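Local coordinates for protein BONZAI 1 (Arabidopsis thaliana, PDB 6KXT) that restrains cell death and defense responses in plants and binds phospholipids in a calcium-dependent manner, here represented by its second C2 domain, at residues A[105-108]-A[109-112]. Numbering follows the deposited sequence.
Sequences SDLE and KLHL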
ATOM      1  N   SER A 105       9.981  -4.620  -4.604  1.00 13.72           N
ATOM      2  CA  SER A 105      10.415  -5.975  -5.021  1.00 14.09           C
ATOM      3  C   SER A 105       9.406  -6.993  -4.475  1.00 14.42           C
ATOM      4  O   SER A 105       9.007  -7.965  -5.172  1.00 15.22           O
ATOM      5  CB  SER A 105      11.841  -6.209  -4.541  1.00 18.05           C
ATOM      6  OG  SER A 105      12.233  -7.496  -4.937  1.00 19.32           O
ATOM      7  N   ASP A 106       9.003  -6.842  -3.234  1.00 14.04           N
ATOM      8  CA  ASP A 106       8.027  -7.747  -2.584  1.00 14.60           C
ATOM      9  C   ASP A 106       6.657  -7.638  -3.253  1.00 13.33           C
ATOM     10  O   ASP A 106       6.024  -8.683  -3.552  1.00 14.81           O
ATOM     11  CB  ASP A 106       7.845  -7.348  -1.119  1.00 14.48           C
ATOM     12  CG  ASP A 106       9.024  -7.549  -0.194  1.00 17.66           C
ATOM     13  OD1 ASP A 106       9.899  -8.371  -0.512  1.00 18.25           O
ATOM     14  OD2 ASP A 106       9.035  -6.863   0.880  1.00 16.87           O
ATOM     15  N   LEU A 107       6.216  -6.439  -3.573  1.00 13.97           N
ATOM     16  CA  LEU A 107       4.910  -6.276  -4.250  1.00 13.10           C
ATOM     17  C   LEU A 107       4.952  -6.973  -5.607  1.00 15.32           C
ATOM     18  O   LEU A 107       3.956  -7.555  -6.018  1.00 14.44           O
ATOM     19  CB  LEU A 107       4.601  -4.792  -4.391  1.00 13.68           C
ATOM     20  CG  LEU A 107       4.388  -4.039  -3.060  1.00 15.09           C
ATOM     21  CD1 LEU A 107       4.055  -2.591  -3.361  1.00 15.12           C
ATOM     22  CD2 LEU A 107       3.316  -4.683  -2.169  1.00 16.98           C
ATOM     23  N   GLU A 108       6.066  -6.904  -6.331  1.00 14.88           N
ATOM     24  CA  GLU A 108       6.178  -7.598  -7.628  1.00 15.26           C
ATOM     25  C   GLU A 108       6.061  -9.105  -7.398  1.00 13.77           C
ATOM     26  O   GLU A 108       5.385  -9.757  -8.201  1.00 14.35           O
ATOM     27  CB  GLU A 108       7.496  -7.210  -8.262  1.00 16.77           C
ATOM     28  CG  GLU A 108       7.697  -7.795  -9.641  1.00 18.60           C
ATOM     29  CD  GLU A 108       8.977  -7.310 -10.332  1.00 20.78           C
ATOM     30  OE1 GLU A 108       9.928  -7.027  -9.656  1.00 26.47           O
ATOM     31  OE2 GLU A 108       8.944  -7.246 -11.555  1.00 28.10           O
ATOM     32  N   LYS A 109       6.664  -9.636  -6.351  1.00 13.93           N
ATOM     33  CA  LYS A 109       6.594 -11.094  -6.077  0.60 14.04           C
ATOM     34  C   LYS A 109       5.139 -11.482  -5.765  1.00 14.93           C
ATOM     35  O   LYS A 109       4.679 -12.532  -6.265  1.00 14.34           O
ATOM     36  CB  LYS A 109       7.593 -11.451  -4.991  0.60 14.16           C
ATOM     37  CG  LYS A 109       9.053 -11.359  -5.414  0.60 15.25           C
ATOM     38  CD  LYS A 109       9.922 -11.492  -4.201  0.60 15.92           C
ATOM     39  CE  LYS A 109      11.394 -11.461  -4.523  0.60 22.75           C
ATOM     40  NZ  LYS A 109      11.874 -10.121  -4.920  0.60 24.70           N
ATOM     41  N   LEU A 110       4.405 -10.681  -5.006  1.00 16.04           N
ATOM     42  CA  LEU A 110       2.986 -11.008  -4.734  1.00 14.48           C
ATOM     43  C   LEU A 110       2.239 -11.035  -6.062  1.00 14.71           C
ATOM     44  O   LEU A 110       1.416 -11.963  -6.303  1.00 14.70           O
ATOM     45  CB  LEU A 110       2.332  -9.944  -3.841  1.00 15.03           C
ATOM     46  CG  LEU A 110       2.816  -9.896  -2.409  1.00 17.27           C
ATOM     47  CD1 LEU A 110       2.315  -8.634  -1.741  1.00 18.72           C
ATOM     48  CD2 LEU A 110       2.386 -11.125  -1.635  1.00 17.13           C
ATOM     49  N   HIS A 111       2.472 -10.072  -6.923  1.00 13.02           N
ATOM     50  CA  HIS A 111       1.824 -10.040  -8.241  1.00 14.86           C
ATOM     51  C   HIS A 111       2.178 -11.312  -9.035  1.00 14.88           C
ATOM     52  O   HIS A 111       1.292 -11.949  -9.619  1.00 16.17           O
ATOM     53  CB  HIS A 111       2.258  -8.787  -8.942  1.00 14.95           C
ATOM     54  CG  HIS A 111       1.755  -8.753 -10.329  1.00 17.00           C
ATOM     55  ND1 HIS A 111       0.427  -8.687 -10.692  1.00 19.61           N
ATOM     56  CD2 HIS A 111       2.459  -8.883 -11.478  1.00 17.92           C
ATOM     57  CE1 HIS A 111       0.361  -8.753 -12.030  1.00 17.61           C
ATOM     58  NE2 HIS A 111       1.584  -8.868 -12.509  1.00 19.80           N
ATOM     59  N   LEU A 112       3.459 -11.630  -9.156  1.00 13.75           N
ATOM     60  CA  LEU A 112       3.903 -12.800  -9.948  1.00 13.92           C
ATOM     61  C   LEU A 112       3.309 -14.091  -9.435  1.00 16.09           C
ATOM     62  O   LEU A 112       2.940 -14.960 -10.279  1.00 17.40           O
ATOM     63  CB  LEU A 112       5.443 -12.897  -9.959  1.00 16.58           C
ATOM     64  CG  LEU A 112       6.141 -11.765 -10.720  1.00 18.38           C
ATOM     65  CD1 LEU A 112       7.651 -11.812 -10.485  1.00 24.20           C
ATOM     66  CD2 LEU A 112       5.826 -11.805 -12.202  1.00 25.40           C
TER
HETATM   67  O   HOH W   1      10.725  -8.878  -7.517  1.00 31.30           O
HETATM   68  O   HOH W   2      11.656  -9.184  -2.383  1.00 21.92           O
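Lys109 N bonds to Ser105 O (3.1 Å) in the i to i+4 pattern of an alpha-helix. Matching backbone bonds link Leu110 to Asp106 and His111 to Leu107, and Leu112 N to Glu108 O, 2.9 Å with an N-H...O angle of 166°. Separately, the Lys109 side chain runs back toward Ser105. Its methylenes pass the carbonyl, Lys109 CG lying 3.4 Å from Ser105 O, and a bend at chi4 of Lys109 (72°) brings Lys109 NZ to 2.6 Å from Ser105 OG. Lys109 has a second conformer, so its side-chain contacts and water bridges hold for the one described. In it, two waters accept hydrogen bonds from NZ. Water 1 donates to Ser105 O and Glu108 OE1, water 2 to Asp106 OD1, so the ammonium reaches both carboxylates through solvent; Asp106 OD1 itself is 5.1 Å from Lys109 NZ. Among apolar side chains, Leu107 CD2 meets Leu110 CD1 at 4.1 Å, the two slanting across each other. The Glu108 and Leu112 side chains lie side by side, with Glu108 CG near Leu112 CD1. Asp106 OD2 accepts from Ser103 N, and Glu108 OE1 is salt-bridged to Lys77. Helix 104-113 connects strands 95-102 and 117-121, which belong to different sheets of the C2 beta-sandwich; Leu107 packs on Ile16 and Phe18 of strand 13-21 and on Val137 and Phe140 of strand 133-143, where His111 ND1 is hydrogen-bonded to Val137 O.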